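Local coordinates for CDP-archaeol synthase (Aeropyrum pernix K1, PDB 5GUF), which catalyses the magnesium-dependent transfer of CMP from CTP to an archaeal ether-lipid phosphate, giving CDP-archaeol, a step in membrane phospholipid synthesis, at residues A[117-129]-A[145-157]. Residues are numbered along the deposited sequence; the frame is centred on the assembly and turned at random.
Sequences PAPLLDQLDFYLG and VAVEAAAAVLLLH. With K (potassium ion), chain F.
With its ring carbon CG anti to the backbone N (chi1 169°), Y127 reaches across to A146, A149, A150 and V153, while in the conformer of V153 described here CG1 is likewise anti to the backbone N and meets Q123, L124 and F126; a second conformer exists, so the CG1 contacts hold for this one alone. The Y127 hydroxyl ends the reach by donating a hydrogen bond to A146 O, with OH to O at 2.6 Å. The C=O...donor angle is 120° and the hydroxyl lies in the carbonyl plane, so a lone pair is used; A150 N makes only a weak helical bond to the same oxygen. A150 CA lies over one face of the phenol ring, offset toward its rim, and A150 CB touches Y127 CE2 at 3.6 Å. Y127 is a knob in the hole formed by A146, A149, A150 and V153. The axes of helices 121-129 and 145-157 approach to 9.6 Å and run at 138° to each other, an antiparallel but strongly inclined packing. Both segments overlap predicted transmembrane helices of this membrane enzyme. Nearer the start of helix 121-129, V153 CG1 packs against F126 CE1 at 3.9 Å, and L154 CD2 lies against Q123 CB at 3.8 Å while also meeting L120 and L124. Q123 bends at its second torsion, turning OE1 back to accept a weak bond from L120 N, and its CG makes an off-centre CH-pi contact with the poorly ordered H157 ring, 4.1 Å from the centroid. Helix 121-129 also borders the active site: D122 OD1 forms a salt bridge with K107, and D122 O, a long 3.3 Å from the potassium ion, shares it with D100, both partners belonging to the CTP pocket.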
loop_
_atom_site.group_PDB
_atom_site.type_symbol
_atom_site.label_atom_id
_atom_site.label_comp_id
_atom_site.label_asym_id
_atom_site.label_seq_id
_atom_site.Cartn_x
_atom_site.Cartn_y
_atom_site.Cartn_z
ATOM N N PRO A 117 -12.006 1.435 8.155
ATOM C CA PRO A 117 -11.011 1.752 7.110
ATOM C C PRO A 117 -9.708 0.978 7.264
ATOM O O PRO A 117 -9.141 0.903 8.354
ATOM C CB PRO A 117 -10.778 3.257 7.287
ATOM C CG PRO A 117 -11.130 3.516 8.738
ATOM C CD PRO A 117 -12.227 2.561 9.080
ATOM N N ALA A 118 -9.242 0.398 6.156
ATOM C CA ALA A 118 -7.867 -0.080 6.010
ATOM C C ALA A 118 -7.233 0.755 4.907
ATOM O O ALA A 118 -7.279 0.372 3.727
ATOM C CB ALA A 118 -7.820 -1.566 5.671
ATOM N N PRO A 119 -6.649 1.911 5.234
ATOM C CA PRO A 119 -6.145 2.798 4.178
ATOM C C PRO A 119 -5.053 2.110 3.370
ATOM O O PRO A 119 -4.344 1.229 3.867
ATOM C CB PRO A 119 -5.601 4.002 4.956
ATOM C CG PRO A 119 -5.176 3.421 6.245
ATOM C CD PRO A 119 -6.205 2.352 6.565
ATOM N N LEU A 120 -4.946 2.510 2.105
ATOM C CA LEU A 120 -4.124 1.827 1.109
ATOM C C LEU A 120 -4.780 0.522 0.668
ATOM O O LEU A 120 -5.163 0.402 -0.497
ATOM C CB LEU A 120 -2.703 1.576 1.618
ATOM C CG LEU A 120 -1.796 2.803 1.720
ATOM C CD1 LEU A 120 -0.337 2.346 1.758
ATOM C CD2 LEU A 120 -2.044 3.842 0.589
ATOM N N LEU A 121 -4.931 -0.453 1.574
ATOM C CA LEU A 121 -5.515 -1.734 1.177
ATOM C C LEU A 121 -6.923 -1.563 0.606
ATOM O O LEU A 121 -7.251 -2.162 -0.425
ATOM C CB LEU A 121 -5.534 -2.704 2.362
ATOM C CG LEU A 121 -6.159 -4.088 2.111
ATOM C CD1 LEU A 121 -5.399 -4.870 1.018
ATOM C CD2 LEU A 121 -6.261 -4.921 3.382
ATOM N N ASP A 122 -7.767 -0.749 1.261
ATOM C CA ASP A 122 -9.128 -0.511 0.776
ATOM C C ASP A 122 -9.136 0.104 -0.621
ATOM O O ASP A 122 -10.091 -0.085 -1.379
ATOM C CB ASP A 122 -9.884 0.426 1.726
ATOM C CG ASP A 122 -10.411 -0.280 2.975
ATOM O OD1 ASP A 122 -10.423 -1.530 3.000
ATOM O OD2 ASP A 122 -10.786 0.430 3.945
ATOM N N GLN A 123 -8.112 0.870 -0.972
ATOM C CA GLN A 123 -8.134 1.559 -2.252
ATOM C C GLN A 123 -7.407 0.791 -3.348
ATOM O O GLN A 123 -7.654 1.047 -4.524
ATOM C CB GLN A 123 -7.516 2.954 -2.122
ATOM C CG GLN A 123 -8.270 3.923 -1.224
ATOM C CD GLN A 123 -8.023 3.684 0.262
ATOM O OE1 GLN A 123 -6.950 3.218 0.670
ATOM N NE2 GLN A 123 -9.025 4.000 1.082
ATOM N N LEU A 124 -6.545 -0.159 -3.003
ATOM C CA LEU A 124 -5.658 -0.760 -3.982
ATOM C C LEU A 124 -5.900 -2.248 -4.228
ATOM O O LEU A 124 -5.407 -2.772 -5.235
ATOM C CB LEU A 124 -4.201 -0.533 -3.563
ATOM C CG LEU A 124 -3.756 0.926 -3.701
ATOM C CD1 LEU A 124 -2.269 1.068 -3.432
ATOM C CD2 LEU A 124 -4.112 1.479 -5.087
ATOM N N ASP A 125 -6.669 -2.931 -3.368
ATOM C CA ASP A 125 -6.851 -4.377 -3.496
ATOM C C ASP A 125 -7.438 -4.756 -4.852
ATOM O O ASP A 125 -7.009 -5.731 -5.472
ATOM C CB ASP A 125 -7.748 -4.890 -2.365
ATOM C CG ASP A 125 -9.059 -4.075 -2.221
ATOM O OD1 ASP A 125 -9.329 -3.150 -3.033
ATOM O OD2 ASP A 125 -9.836 -4.364 -1.287
ATOM N N PHE A 126 -8.437 -4.014 -5.313
ATOM C CA PHE A 126 -9.037 -4.299 -6.610
ATOM C C PHE A 126 -8.062 -3.996 -7.744
ATOM O O PHE A 126 -8.077 -4.680 -8.775
ATOM C CB PHE A 126 -10.328 -3.480 -6.785
ATOM C CG PHE A 126 -10.074 -2.099 -7.271
ATOM C CD1 PHE A 126 -9.774 -1.087 -6.380
ATOM C CD2 PHE A 126 -10.046 -1.816 -8.634
ATOM C CE1 PHE A 126 -9.491 0.192 -6.837
ATOM C CE2 PHE A 126 -9.747 -0.543 -9.084
ATOM C CZ PHE A 126 -9.482 0.460 -8.172
ATOM N N TYR A 127 -7.235 -2.959 -7.577
ATOM C CA TYR A 127 -6.244 -2.614 -8.587
ATOM C C TYR A 127 -5.218 -3.723 -8.756
ATOM O O TYR A 127 -4.806 -4.026 -9.885
ATOM C CB TYR A 127 -5.559 -1.298 -8.215
ATOM C CG TYR A 127 -4.343 -0.964 -9.044
ATOM C CD1 TYR A 127 -4.472 -0.529 -10.353
ATOM C CD2 TYR A 127 -3.056 -1.079 -8.515
ATOM C CE1 TYR A 127 -3.361 -0.218 -11.117
ATOM C CE2 TYR A 127 -1.940 -0.771 -9.276
ATOM C CZ TYR A 127 -2.105 -0.347 -10.582
ATOM O OH TYR A 127 -1.009 -0.034 -11.362
ATOM N N LEU A 128 -4.811 -4.349 -7.645
ATOM C CA LEU A 128 -3.813 -5.416 -7.652
ATOM C C LEU A 128 -4.365 -6.706 -8.251
ATOM O O LEU A 128 -3.655 -7.405 -8.983
ATOM C CB LEU A 128 -3.313 -5.658 -6.219
ATOM C CG LEU A 128 -2.503 -4.528 -5.558
ATOM C CD1 LEU A 128 -2.336 -4.721 -4.047
ATOM C CD2 LEU A 128 -1.134 -4.387 -6.238
ATOM N N GLY A 129 -5.617 -7.049 -7.943
ATOM C CA GLY A 129 -6.244 -8.172 -8.627
ATOM C C GLY A 129 -6.372 -7.943 -10.127
ATOM O O GLY A 129 -6.065 -8.822 -10.935
ATOM N N VAL A 145 4.698 2.888 -14.681
ATOM C CA VAL A 145 3.291 3.113 -14.969
ATOM C C VAL A 145 2.415 2.291 -14.025
ATOM O O VAL A 145 1.283 2.681 -13.727
ATOM C CB VAL A 145 3.038 2.840 -16.467
ATOM C CG1 VAL A 145 1.583 2.701 -16.792
ATOM C CG2 VAL A 145 3.631 3.987 -17.286
ATOM N N ALA A 146 2.927 1.175 -13.506
ATOM C CA ALA A 146 2.190 0.436 -12.484
ATOM C C ALA A 146 2.094 1.237 -11.189
ATOM O O ALA A 146 1.063 1.210 -10.510
ATOM C CB ALA A 146 2.851 -0.916 -12.224
ATOM N N VAL A 147 3.151 1.962 -10.838
ATOM C CA VAL A 147 3.099 2.839 -9.676
ATOM C C VAL A 147 2.205 4.048 -9.949
ATOM O O VAL A 147 1.369 4.419 -9.118
ATOM C CB VAL A 147 4.522 3.267 -9.279
ATOM C CG1 VAL A 147 4.474 4.323 -8.174
ATOM C CG2 VAL A 147 5.336 2.046 -8.850
ATOM N N GLU A 148 2.363 4.679 -11.119
ATOM C CA GLU A 148 1.557 5.856 -11.442
ATOM C C GLU A 148 0.068 5.548 -11.362
ATOM O O GLU A 148 -0.687 6.279 -10.725
ATOM C CB GLU A 148 1.916 6.387 -12.831
ATOM C CG GLU A 148 3.275 7.051 -12.884
ATOM C CD GLU A 148 3.707 7.402 -14.292
ATOM O OE1 GLU A 148 2.926 7.170 -15.245
ATOM O OE2 GLU A 148 4.831 7.922 -14.446
ATOM N N ALA A 149 -0.367 4.466 -12.008
ATOM C CA ALA A 149 -1.776 4.084 -11.957
ATOM C C ALA A 149 -2.255 3.869 -10.522
ATOM O O ALA A 149 -3.358 4.298 -10.160
ATOM C CB ALA A 149 -2.010 2.824 -12.793
ATOM N N ALA A 150 -1.437 3.213 -9.688
ATOM C CA ALA A 150 -1.810 3.039 -8.285
ATOM C C ALA A 150 -2.005 4.384 -7.598
ATOM O O ALA A 150 -2.976 4.574 -6.857
ATOM C CB ALA A 150 -0.759 2.211 -7.546
ATOM N N ALA A 151 -1.095 5.332 -7.843
ATOM C CA ALA A 151 -1.229 6.665 -7.271
ATOM C C ALA A 151 -2.389 7.422 -7.898
ATOM O O ALA A 151 -2.987 8.289 -7.248
ATOM C CB ALA A 151 0.070 7.451 -7.447
ATOM N N ALA A 152 -2.717 7.120 -9.154
ATOM C CA ALA A 152 -3.892 7.730 -9.761
ATOM C C ALA A 152 -5.162 7.181 -9.141
ATOM O O ALA A 152 -6.160 7.902 -9.031
ATOM C CB ALA A 152 -3.894 7.507 -11.270
ATOM N N VAL A 153 -5.153 5.912 -8.731
ATOM C CA VAL A 153 -6.292 5.369 -7.999
ATOM C C VAL A 153 -6.449 6.093 -6.669
ATOM O O VAL A 153 -7.550 6.520 -6.298
ATOM C CB VAL A 153 -6.138 3.852 -7.800
ATOM C CG1 VAL A 153 -7.155 3.353 -6.788
ATOM C CG2 VAL A 153 -6.315 3.128 -9.118
ATOM N N LEU A 154 -5.345 6.244 -5.932
ATOM C CA LEU A 154 -5.379 6.998 -4.685
ATOM C C LEU A 154 -5.900 8.409 -4.913
ATOM O O LEU A 154 -6.815 8.863 -4.220
ATOM C CB LEU A 154 -3.991 7.038 -4.051
ATOM C CG LEU A 154 -3.425 5.675 -3.668
ATOM C CD1 LEU A 154 -2.017 5.830 -3.126
ATOM C CD2 LEU A 154 -4.347 5.009 -2.654
ATOM N N LEU A 155 -5.355 9.104 -5.916
ATOM C CA LEU A 155 -5.747 10.489 -6.154
ATOM C C LEU A 155 -7.229 10.608 -6.472
ATOM O O LEU A 155 -7.874 11.573 -6.057
ATOM C CB LEU A 155 -4.910 11.096 -7.277
ATOM C CG LEU A 155 -3.477 11.422 -6.867
ATOM C CD1 LEU A 155 -2.645 11.795 -8.083
ATOM C CD2 LEU A 155 -3.497 12.543 -5.839
ATOM N N LEU A 156 -7.796 9.634 -7.184
ATOM C CA LEU A 156 -9.204 9.745 -7.541
ATOM C C LEU A 156 -10.099 9.413 -6.344
ATOM O O LEU A 156 -11.143 10.041 -6.144
ATOM C CB LEU A 156 -9.510 8.834 -8.727
ATOM C CG LEU A 156 -10.984 8.466 -8.920
ATOM C CD1 LEU A 156 -11.729 9.758 -9.246
ATOM C CD2 LEU A 156 -11.187 7.438 -10.036
ATOM N N HIS A 157 -9.709 8.428 -5.538
ATOM C CA HIS A 157 -10.434 8.146 -4.304
ATOM C C HIS A 157 -10.441 9.358 -3.382
ATOM O O HIS A 157 -11.497 9.758 -2.874
ATOM C CB HIS A 157 -9.828 6.927 -3.606
ATOM C CG HIS A 157 -10.426 5.631 -4.050
ATOM N ND1 HIS A 157 -11.277 4.902 -3.251
ATOM C CD2 HIS A 157 -10.297 4.930 -5.204
ATOM C CE1 HIS A 157 -11.652 3.809 -3.894
ATOM N NE2 HIS A 157 -11.070 3.801 -5.080
HETATM K K K F . -12.749 -2.000 -0.824
HETATM O O HOH W 1 -13.368 -1.817 2.014
HETATM O O HOH W 2 -12.268 -1.879 -3.329
HETATM O O HOH W 3 -12.218 -4.800 0.228
#